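Local coordinates for gamma-glutamyltranspeptidase (Streptomyces lincolnensis, PDB 6J3A), which is probably a transferase of the gamma-glutamyltranspeptidase family, an LmbA-like homologue in the Ntn-hydrolase clan, at residues L283-L288 / W509-F514; Y301-V306 / R572-E577; M313-A318 / A338-L343. One frame throughout, in Å; residues are numbered along the deposited sequence.

How the interactions relate
The three contacts gather around helix 299-319, which supplies segments to interactions 2 and 3, while helix 280-288 precedes it in the chain and supplies one to interaction 1. Interactions 1 and 3 have centres about 13 Å apart and are joined by polar links: Q284 NE2 lies 3.0 Å from D315 OD2, and R341 NE 2.9 Å from L288 O. Interactions 1 and 2, about 16 Å apart between centres, meet by packing, with L511 CD2 4.3 Å from L305 CD2. Interactions 2 and 3 do not touch; their nearest atoms are about 6 Å apart. No ligand takes part, so these contacts describe how helices, and a helix-ending turn, pack in the family fold.

Interaction 1: L283-L288 / W509-F514; sequences LQQLAL and WQLHFF
NE2 of Q285 is gripped by two backbone carbonyls, V281 O one turn earlier in its own helix and D507 O in the first turn of helix 506-519, while OE1 of the same amide rests against L511, 3.4 Å from its CD2. The amide thus ties the two helices through its nitrogen and packs against a methyl group through its oxygen. The Q285 and L511 side chains run obliquely to each other, and the aliphatic root of Q285 shares in the packing: its CB lies 3.7 Å from L511 CD1. L511 reaches across with CG anti to its backbone N (chi1 -179°), and its two methyls divide the work, CD2 over the amide face near OE1 and CD1 against Q285 CB and L286. L286 and L511 lie alongside each other, pointing opposite ways, with L286 CD2 4.0 Å from L511 CD1. That same L286 methyl also approaches the ring of F514 obliquely, 4.2 Å from CE2. The axes of segments 283-288 and 509-514 cross at -50° and are 10.6 Å apart at their closest, so contact is confined to these few side chains. On the strand side, L286 and F514 both touch V270 of strand 268-272, and W268 meets the F514 ring edge-to-face; the pair of helices therefore lies on the strands, as in the layered helix-and-sheet architecture of Ntn hydrolases. In this buried patch the chemistry implies a division of roles: L511, L286 and F514 fill the interface, while the directional hold comes from the Q285 NE2 bonds to main-chain oxygens.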
loop_
_atom_site.group_PDB
_atom_site.type_symbol
_atom_site.label_atom_id
_atom_site.label_comp_id
_atom_site.label_asym_id
_atom_site.label_seq_id
_atom_site.Cartn_x
_atom_site.Cartn_y
_atom_site.Cartn_z
ATOM N N LEU A 283 -4.421 -28.292 -7.904
ATOM C CA LEU A 283 -3.591 -29.154 -8.733
ATOM C C LEU A 283 -4.455 -29.992 -9.706
ATOM O O LEU A 283 -4.116 -30.120 -10.880
ATOM C CB LEU A 283 -2.685 -30.043 -7.859
ATOM C CG LEU A 283 -1.827 -29.390 -6.754
ATOM C CD1 LEU A 283 -0.978 -30.384 -5.973
ATOM C CD2 LEU A 283 -0.915 -28.352 -7.361
ATOM N N GLN A 284 -5.578 -30.525 -9.228
ATOM C CA GLN A 284 -6.510 -31.281 -10.088
ATOM C C GLN A 284 -7.101 -30.422 -11.196
ATOM O O GLN A 284 -7.313 -30.894 -12.309
ATOM C CB GLN A 284 -7.640 -31.914 -9.270
ATOM C CG GLN A 284 -7.225 -33.188 -8.544
ATOM C CD GLN A 284 -8.376 -34.113 -8.222
ATOM O OE1 GLN A 284 -8.564 -34.486 -7.069
ATOM N NE2 GLN A 284 -9.154 -34.493 -9.241
ATOM N N GLN A 285 -7.359 -29.159 -10.886
ATOM C CA GLN A 285 -7.836 -28.215 -11.894
ATOM C C GLN A 285 -6.814 -27.961 -13.009
ATOM O O GLN A 285 -7.190 -27.804 -14.174
ATOM C CB GLN A 285 -8.261 -26.907 -11.237
ATOM C CG GLN A 285 -9.587 -27.018 -10.501
ATOM C CD GLN A 285 -9.898 -25.775 -9.690
ATOM O OE1 GLN A 285 -10.474 -24.824 -10.201
ATOM N NE2 GLN A 285 -9.513 -25.780 -8.422
ATOM N N LEU A 286 -5.535 -27.945 -12.636
ATOM C CA LEU A 286 -4.427 -27.753 -13.574
ATOM C C LEU A 286 -4.226 -28.973 -14.453
ATOM O O LEU A 286 -4.016 -28.848 -15.666
ATOM C CB LEU A 286 -3.123 -27.488 -12.814
ATOM C CG LEU A 286 -2.961 -26.143 -12.124
ATOM C CD1 LEU A 286 -1.703 -26.149 -11.274
ATOM C CD2 LEU A 286 -2.894 -25.026 -13.146
ATOM N N ALA A 287 -4.268 -30.148 -13.822
ATOM C CA ALA A 287 -4.222 -31.426 -14.540
ATOM C C ALA A 287 -5.370 -31.630 -15.538
ATOM O O ALA A 287 -5.219 -32.332 -16.530
ATOM C CB ALA A 287 -4.195 -32.570 -13.552
ATOM N N LEU A 288 -6.505 -31.009 -15.268
ATOM C CA LEU A 288 -7.665 -31.079 -16.164
ATOM C C LEU A 288 -7.491 -30.313 -17.462
ATOM O O LEU A 288 -8.131 -30.639 -18.462
ATOM C CB LEU A 288 -8.933 -30.566 -15.449
ATOM C CG LEU A 288 -10.064 -31.517 -15.030
ATOM C CD1 LEU A 288 -9.732 -32.989 -15.137
ATOM C CD2 LEU A 288 -10.517 -31.195 -13.612
ATOM N N TRP A 509 -10.279 -19.058 -6.522
ATOM C CA TRP A 509 -9.714 -17.737 -6.701
ATOM C C TRP A 509 -8.220 -17.810 -6.979
ATOM O O TRP A 509 -7.725 -17.120 -7.867
ATOM C CB TRP A 509 -9.990 -16.882 -5.462
ATOM C CG TRP A 509 -11.423 -16.427 -5.316
ATOM C CD1 TRP A 509 -12.371 -16.280 -6.306
ATOM C CD2 TRP A 509 -12.045 -16.000 -4.105
ATOM N NE1 TRP A 509 -13.555 -15.823 -5.767
ATOM C CE2 TRP A 509 -13.378 -15.629 -4.422
ATOM C CE3 TRP A 509 -11.608 -15.902 -2.770
ATOM C CZ2 TRP A 509 -14.273 -15.178 -3.454
ATOM C CZ3 TRP A 509 -12.489 -15.439 -1.815
ATOM C CH2 TRP A 509 -13.813 -15.090 -2.159
ATOM N N GLN A 510 -7.526 -18.663 -6.233
ATOM C CA GLN A 510 -6.096 -18.870 -6.435
ATOM C C GLN A 510 -5.780 -19.461 -7.801
ATOM O O GLN A 510 -4.802 -19.051 -8.425
ATOM C CB GLN A 510 -5.502 -19.763 -5.346
ATOM C CG GLN A 510 -5.164 -19.023 -4.079
ATOM C CD GLN A 510 -4.772 -19.951 -2.953
ATOM O OE1 GLN A 510 -5.630 -20.606 -2.332
ATOM N NE2 GLN A 510 -3.471 -20.013 -2.668
ATOM N N LEU A 511 -6.581 -20.431 -8.253
ATOM C CA LEU A 511 -6.403 -20.975 -9.600
ATOM C C LEU A 511 -6.521 -19.870 -10.643
ATOM O O LEU A 511 -5.688 -19.783 -11.541
ATOM C CB LEU A 511 -7.406 -22.080 -9.935
ATOM C CG LEU A 511 -7.122 -22.610 -11.360
ATOM C CD1 LEU A 511 -6.186 -23.801 -11.319
ATOM C CD2 LEU A 511 -8.390 -22.914 -12.137
ATOM N N HIS A 512 -7.543 -19.030 -10.518
ATOM C CA HIS A 512 -7.734 -17.948 -11.494
ATOM C C HIS A 512 -6.529 -17.002 -11.444
ATOM O O HIS A 512 -5.932 -16.674 -12.479
ATOM C CB HIS A 512 -9.058 -17.200 -11.271
ATOM C CG HIS A 512 -10.229 -18.107 -11.042
ATOM N ND1 HIS A 512 -10.291 -19.375 -11.568
ATOM C CD2 HIS A 512 -11.364 -17.943 -10.324
ATOM C CE1 HIS A 512 -11.418 -19.950 -11.191
ATOM N NE2 HIS A 512 -12.087 -19.101 -10.434
ATOM N N PHE A 513 -6.145 -16.620 -10.231
ATOM C CA PHE A 513 -4.975 -15.767 -10.009
ATOM C C PHE A 513 -3.693 -16.329 -10.618
ATOM O O PHE A 513 -3.049 -15.660 -11.427
ATOM C CB PHE A 513 -4.780 -15.578 -8.514
ATOM C CG PHE A 513 -3.471 -14.972 -8.141
ATOM C CD1 PHE A 513 -3.234 -13.632 -8.364
ATOM C CD2 PHE A 513 -2.482 -15.740 -7.549
ATOM C CE1 PHE A 513 -2.027 -13.060 -8.003
ATOM C CE2 PHE A 513 -1.273 -15.177 -7.186
ATOM C CZ PHE A 513 -1.046 -13.834 -7.412
ATOM N N PHE A 514 -3.334 -17.548 -10.221
ATOM C CA PHE A 514 -2.102 -18.187 -10.690
ATOM C C PHE A 514 -2.029 -18.302 -12.205
ATOM O O PHE A 514 -0.969 -18.065 -12.782
ATOM C CB PHE A 514 -1.931 -19.571 -10.086
ATOM C CG PHE A 514 -0.820 -20.369 -10.715
ATOM C CD1 PHE A 514 0.481 -20.271 -10.230
ATOM C CD2 PHE A 514 -1.079 -21.218 -11.789
ATOM C CE1 PHE A 514 1.500 -21.008 -10.800
ATOM C CE2 PHE A 514 -0.064 -21.953 -12.367
ATOM C CZ PHE A 514 1.228 -21.849 -11.872
#

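Interaction 2: Y301-V306 / R572-E577; sequences YVHLLV and RRRGHE
This is a mixed polar and stacking contact between helix 299-319 and the Schellman motif that ends helix 565-573, in a buried spot towards the periphery of the chain. G575, at positive phi, is the C-prime residue: its N bonds to R572 O and the N of H576 to L571 O, and the turn carries R574 and H576 to H303. CG of H303 stands anti to its backbone N (chi1 176°), which sends the imidazole out towards both. The R574 guanidinium lies flat on one face of this ring, centres 4.2 Å apart and planes at 18°, with NE over the ring centre. H303 ND1 lies in the plane of the H576 ring and shares a hydrogen bond with its NE2, 3.2 Å and bent (145°); either nitrogen could be the donor. The rings meet at their edges, perpendicular. G345 O holds NE2 of H303, and D300 pairs with NH1 of R574, so both stacked groups are also fixed from outside. Replacing H303 by alanine is likely to leave the R574 guanidinium without its stacking surface and both H576 NE2 and G345 O without this partner. Farther round the H576 ring, CE1 meets V306 CG1 edge-on at 3.6 Å.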
loop_
_atom_site.group_PDB
_atom_site.type_symbol
_atom_site.label_atom_id
_atom_site.label_comp_id
_atom_site.label_asym_id
_atom_site.label_seq_id
_atom_site.Cartn_x
_atom_site.Cartn_y
_atom_site.Cartn_z
ATOM N N TYR A 301 -12.685 -19.375 -21.941
ATOM C CA TYR A 301 -11.691 -19.530 -20.863
ATOM C C TYR A 301 -12.345 -19.684 -19.498
ATOM O O TYR A 301 -11.968 -20.546 -18.723
ATOM C CB TYR A 301 -10.764 -18.316 -20.859
ATOM C CG TYR A 301 -9.737 -18.210 -19.729
ATOM C CD1 TYR A 301 -8.509 -18.873 -19.798
ATOM C CD2 TYR A 301 -9.972 -17.395 -18.619
ATOM C CE1 TYR A 301 -7.561 -18.742 -18.791
ATOM C CE2 TYR A 301 -9.029 -17.263 -17.607
ATOM C CZ TYR A 301 -7.827 -17.937 -17.698
ATOM O OH TYR A 301 -6.898 -17.803 -16.687
ATOM N N VAL A 302 -13.320 -18.835 -19.208
ATOM C CA VAL A 302 -14.060 -18.903 -17.947
ATOM C C VAL A 302 -14.836 -20.211 -17.840
ATOM O O VAL A 302 -14.614 -20.981 -16.903
ATOM C CB VAL A 302 -15.020 -17.699 -17.798
ATOM C CG1 VAL A 302 -15.982 -17.874 -16.624
ATOM C CG2 VAL A 302 -14.220 -16.429 -17.614
ATOM N N HIS A 303 -15.741 -20.432 -18.802
ATOM C CA HIS A 303 -16.531 -21.677 -18.917
ATOM C C HIS A 303 -15.689 -22.930 -18.679
ATOM O O HIS A 303 -16.025 -23.765 -17.845
ATOM C CB HIS A 303 -17.203 -21.785 -20.301
ATOM C CG HIS A 303 -17.933 -23.077 -20.513
ATOM N ND1 HIS A 303 -19.212 -23.292 -20.047
ATOM C CD2 HIS A 303 -17.551 -24.233 -21.107
ATOM C CE1 HIS A 303 -19.589 -24.521 -20.351
ATOM N NE2 HIS A 303 -18.599 -25.114 -20.992
ATOM N N LEU A 304 -14.598 -23.035 -19.426
ATOM C CA LEU A 304 -13.650 -24.144 -19.295
ATOM C C LEU A 304 -13.173 -24.357 -17.862
ATOM O O LEU A 304 -13.135 -25.486 -17.386
ATOM C CB LEU A 304 -12.433 -23.925 -20.206
ATOM C CG LEU A 304 -11.311 -24.959 -20.068
ATOM C CD1 LEU A 304 -11.759 -26.310 -20.610
ATOM C CD2 LEU A 304 -10.040 -24.496 -20.753
ATOM N N LEU A 305 -12.792 -23.268 -17.202
ATOM C CA LEU A 305 -12.328 -23.311 -15.817
ATOM C C LEU A 305 -13.417 -23.637 -14.803
ATOM O O LEU A 305 -13.131 -24.268 -13.783
ATOM C CB LEU A 305 -11.664 -21.987 -15.440
ATOM C CG LEU A 305 -10.383 -21.628 -16.206
ATOM C CD1 LEU A 305 -9.715 -20.399 -15.605
ATOM C CD2 LEU A 305 -9.386 -22.774 -16.273
ATOM N N VAL A 306 -14.647 -23.187 -15.063
ATOM C CA VAL A 306 -15.783 -23.434 -14.152
ATOM C C VAL A 306 -16.129 -24.932 -14.146
ATOM O O VAL A 306 -16.169 -25.588 -13.097
ATOM C CB VAL A 306 -17.007 -22.554 -14.530
ATOM C CG1 VAL A 306 -18.275 -22.964 -13.775
ATOM C CG2 VAL A 306 -16.699 -21.087 -14.259
ATOM N N ARG A 572 -24.884 -17.679 -19.302
ATOM C CA ARG A 572 -26.320 -17.987 -19.091
ATOM C C ARG A 572 -26.820 -18.796 -20.277
ATOM O O ARG A 572 -27.597 -19.740 -20.117
ATOM C CB ARG A 572 -27.256 -16.769 -18.927
ATOM C CG ARG A 572 -26.662 -15.433 -18.542
ATOM C CD ARG A 572 -27.748 -14.422 -18.204
ATOM N NE ARG A 572 -27.713 -14.062 -16.787
ATOM C CZ ARG A 572 -27.048 -13.023 -16.272
ATOM N NH1 ARG A 572 -27.087 -12.803 -14.956
ATOM N NH2 ARG A 572 -26.347 -12.194 -17.053
ATOM N N ARG A 573 -26.358 -18.397 -21.456
ATOM C CA ARG A 573 -26.636 -19.089 -22.711
ATOM C C ARG A 573 -26.205 -20.564 -22.677
ATOM O O ARG A 573 -26.883 -21.445 -23.216
ATOM C CB ARG A 573 -25.904 -18.377 -23.844
ATOM C CG ARG A 573 -26.615 -18.419 -25.176
ATOM C CD ARG A 573 -25.586 -18.402 -26.290
ATOM N NE ARG A 573 -24.914 -19.696 -26.408
ATOM C CZ ARG A 573 -23.718 -19.908 -26.963
ATOM N NH1 ARG A 573 -22.992 -18.917 -27.474
ATOM N NH2 ARG A 573 -23.237 -21.143 -27.001
ATOM N N ARG A 574 -25.071 -20.807 -22.030
ATOM C CA ARG A 574 -24.529 -22.152 -21.822
ATOM C C ARG A 574 -25.051 -22.848 -20.552
ATOM O O ARG A 574 -24.472 -23.837 -20.098
ATOM C CB ARG A 574 -22.999 -22.075 -21.817
ATOM C CG ARG A 574 -22.446 -21.516 -23.119
ATOM C CD ARG A 574 -20.979 -21.137 -23.048
ATOM N NE ARG A 574 -20.132 -22.197 -23.596
ATOM C CZ ARG A 574 -18.992 -22.019 -24.270
ATOM N NH1 ARG A 574 -18.502 -20.801 -24.507
ATOM N NH2 ARG A 574 -18.330 -23.082 -24.721
ATOM N N GLY A 575 -26.143 -22.331 -19.992
ATOM C CA GLY A 575 -26.890 -22.995 -18.924
ATOM C C GLY A 575 -26.400 -22.755 -17.514
ATOM O O GLY A 575 -26.843 -23.435 -16.587
ATOM N N HIS A 576 -25.490 -21.802 -17.336
ATOM C CA HIS A 576 -25.065 -21.396 -15.998
ATOM C C HIS A 576 -26.161 -20.593 -15.320
ATOM O O HIS A 576 -26.849 -19.805 -15.972
ATOM C CB HIS A 576 -23.813 -20.531 -16.065
ATOM C CG HIS A 576 -22.599 -21.261 -16.545
ATOM N ND1 HIS A 576 -21.728 -21.894 -15.684
ATOM C CD2 HIS A 576 -22.103 -21.455 -17.791
ATOM C CE1 HIS A 576 -20.755 -22.452 -16.380
ATOM N NE2 HIS A 576 -20.959 -22.202 -17.660
ATOM N N GLU A 577 -26.327 -20.813 -14.020
ATOM C CA GLU A 577 -27.130 -19.930 -13.177
ATOM C C GLU A 577 -26.207 -18.852 -12.582
ATOM O O GLU A 577 -25.566 -19.048 -11.547
ATOM C CB GLU A 577 -27.864 -20.729 -12.095
ATOM C CG GLU A 577 -28.868 -21.749 -12.650
ATOM C CD GLU A 577 -29.985 -21.136 -13.496
ATOM O OE1 GLU A 577 -30.430 -21.799 -14.464
ATOM O OE2 GLU A 577 -30.415 -19.995 -13.201
#

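Interaction 3: M313-A318 / A338-L343; sequences MADREA and AGRREL
Over one face of the D315 carboxylate sits NH1 of R340, well out of the carboxylate plane and almost equidistant from its two oxygens, 3.3 Å from OD2 and 3.4 Å from OD1. The carboxylate and guanidinium planes are turned 33° apart, and OD2 comes obliquely to the guanidinium, so the pair is a salt bridge without a direct hydrogen bond. The two side chains arrive from opposite directions. A water completes the pairing, within 2.7 Å of D315 OD2, to which it can donate, and accepting from R340 NH1 at 3.0 Å. R340 gets there by a chain that bends at its second and third torsions (chi2 -122°, chi3 76°). Both charged groups are buried and have further partners: Y336 OH and Q284 NE2 bond to OD2 of D315, G355 N bonds to OD1, and R353 O takes NH2 of R340. Such a surround probably keeps the carboxylate anionic, and bonds on OD1 and OD2 together are likely to restrain its rotation. R340 CB packs on L288, and its side chain also touches L311. In the gamma-glutamyltranspeptidase family fold this is a buried, water-bridged ion pair joining helices 299-319 and 334-341, which the short helix 328-331 separates in the chain.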
loop_
_atom_site.group_PDB
_atom_site.type_symbol
_atom_site.label_atom_id
_atom_site.label_comp_id
_atom_site.label_asym_id
_atom_site.label_seq_id
_atom_site.Cartn_x
_atom_site.Cartn_y
_atom_site.Cartn_z
ATOM N N MET A 313 -13.807 -30.426 -7.761
ATOM C CA MET A 313 -14.479 -30.331 -6.458
ATOM C C MET A 313 -15.231 -31.606 -6.091
ATOM O O MET A 313 -15.249 -32.027 -4.938
ATOM C CB MET A 313 -15.430 -29.133 -6.442
ATOM C CG MET A 313 -14.716 -27.794 -6.343
ATOM S SD MET A 313 -13.666 -27.588 -4.878
ATOM C CE MET A 313 -14.611 -26.369 -3.984
ATOM N N ALA A 314 -15.851 -32.213 -7.090
ATOM C CA ALA A 314 -16.508 -33.505 -6.946
ATOM C C ALA A 314 -15.548 -34.551 -6.422
ATOM O O ALA A 314 -15.888 -35.333 -5.535
ATOM C CB ALA A 314 -17.072 -33.945 -8.288
ATOM N N ASP A 315 -14.351 -34.553 -6.993
ATOM C CA ASP A 315 -13.290 -35.470 -6.580
ATOM C C ASP A 315 -12.820 -35.133 -5.171
ATOM O O ASP A 315 -12.570 -36.032 -4.381
ATOM C CB ASP A 315 -12.110 -35.448 -7.567
ATOM C CG ASP A 315 -12.290 -36.417 -8.751
ATOM O OD1 ASP A 315 -13.239 -37.244 -8.755
ATOM O OD2 ASP A 315 -11.444 -36.356 -9.683
ATOM N N ARG A 316 -12.718 -33.838 -4.864
ATOM C CA ARG A 316 -12.440 -33.372 -3.501
ATOM C C ARG A 316 -13.416 -33.960 -2.467
ATOM O O ARG A 316 -13.005 -34.503 -1.439
ATOM C CB ARG A 316 -12.483 -31.853 -3.439
ATOM C CG ARG A 316 -12.096 -31.282 -2.082
ATOM C CD ARG A 316 -12.495 -29.828 -1.935
ATOM N NE ARG A 316 -13.890 -29.667 -1.513
ATOM C CZ ARG A 316 -14.433 -28.538 -1.059
ATOM N NH1 ARG A 316 -15.715 -28.517 -0.705
ATOM N NH2 ARG A 316 -13.708 -27.434 -0.933
ATOM N N GLU A 317 -14.705 -33.838 -2.759
ATOM C CA GLU A 317 -15.758 -34.341 -1.879
ATOM C C GLU A 317 -15.739 -35.859 -1.716
ATOM O O GLU A 317 -15.887 -36.383 -0.606
ATOM C CB GLU A 317 -17.131 -33.928 -2.414
ATOM C CG GLU A 317 -18.278 -34.222 -1.454
ATOM C CD GLU A 317 -18.043 -33.618 -0.084
ATOM O OE1 GLU A 317 -17.730 -32.412 -0.017
ATOM O OE2 GLU A 317 -18.132 -34.346 0.920
ATOM N N ALA A 318 -15.596 -36.550 -2.838
ATOM C CA ALA A 318 -15.556 -38.015 -2.870
ATOM C C ALA A 318 -14.318 -38.616 -2.222
ATOM O O ALA A 318 -14.422 -39.613 -1.516
ATOM C CB ALA A 318 -15.667 -38.507 -4.304
ATOM N N ALA A 338 -7.215 -37.259 -18.842
ATOM C CA ALA A 338 -7.582 -37.362 -20.252
ATOM C C ALA A 338 -9.038 -37.809 -20.345
ATOM O O ALA A 338 -9.829 -37.240 -21.096
ATOM C CB ALA A 338 -6.671 -38.343 -20.974
ATOM N N GLY A 339 -9.389 -38.819 -19.559
ATOM C CA GLY A 339 -10.782 -39.223 -19.426
ATOM C C GLY A 339 -11.664 -38.087 -18.943
ATOM O O GLY A 339 -12.680 -37.766 -19.568
ATOM N N ARG A 340 -11.243 -37.448 -17.857
ATOM C CA ARG A 340 -12.068 -36.441 -17.169
ATOM C C ARG A 340 -12.370 -35.164 -17.957
ATOM O O ARG A 340 -13.498 -34.682 -17.914
ATOM C CB ARG A 340 -11.443 -36.060 -15.832
ATOM C CG ARG A 340 -11.300 -37.233 -14.879
ATOM C CD ARG A 340 -12.037 -36.964 -13.594
ATOM N NE ARG A 340 -13.483 -37.103 -13.714
ATOM C CZ ARG A 340 -14.370 -36.596 -12.860
ATOM N NH1 ARG A 340 -13.994 -35.884 -11.792
ATOM N NH2 ARG A 340 -15.658 -36.796 -13.082
ATOM N N ARG A 341 -11.378 -34.625 -18.667
ATOM C CA ARG A 341 -11.579 -33.382 -19.429
ATOM C C ARG A 341 -12.597 -33.470 -20.572
ATOM O O ARG A 341 -13.101 -32.439 -21.014
ATOM C CB ARG A 341 -10.251 -32.808 -19.937
ATOM C CG ARG A 341 -9.608 -33.460 -21.166
ATOM C CD ARG A 341 -8.372 -32.675 -21.602
ATOM N NE ARG A 341 -7.413 -32.599 -20.495
ATOM C CZ ARG A 341 -6.327 -33.359 -20.331
ATOM N NH1 ARG A 341 -5.568 -33.193 -19.245
ATOM N NH2 ARG A 341 -5.973 -34.277 -21.223
ATOM N N GLU A 342 -12.886 -34.688 -21.039
ATOM C CA GLU A 342 -13.959 -34.944 -22.017
ATOM C C GLU A 342 -15.340 -34.665 -21.432
ATOM O O GLU A 342 -16.286 -34.364 -22.168
ATOM C CB GLU A 342 -13.938 -36.404 -22.499
ATOM C CG GLU A 342 -12.643 -36.886 -23.149
ATOM C CD GLU A 342 -12.215 -36.064 -24.364
ATOM O OE1 GLU A 342 -13.078 -35.408 -25.005
ATOM O OE2 GLU A 342 -11.002 -36.077 -24.692
ATOM N N LEU A 343 -15.451 -34.784 -20.110
ATOM C CA LEU A 343 -16.684 -34.465 -19.394
ATOM C C LEU A 343 -17.023 -32.972 -19.363
ATOM O O LEU A 343 -18.130 -32.601 -18.960
ATOM C CB LEU A 343 -16.620 -35.006 -17.960
ATOM C CG LEU A 343 -16.447 -36.523 -17.818
ATOM C CD1 LEU A 343 -16.122 -36.875 -16.377
ATOM C CD2 LEU A 343 -17.697 -37.258 -18.295
HETATM O O HOH W 1 -11.451 -34.391 -11.513
#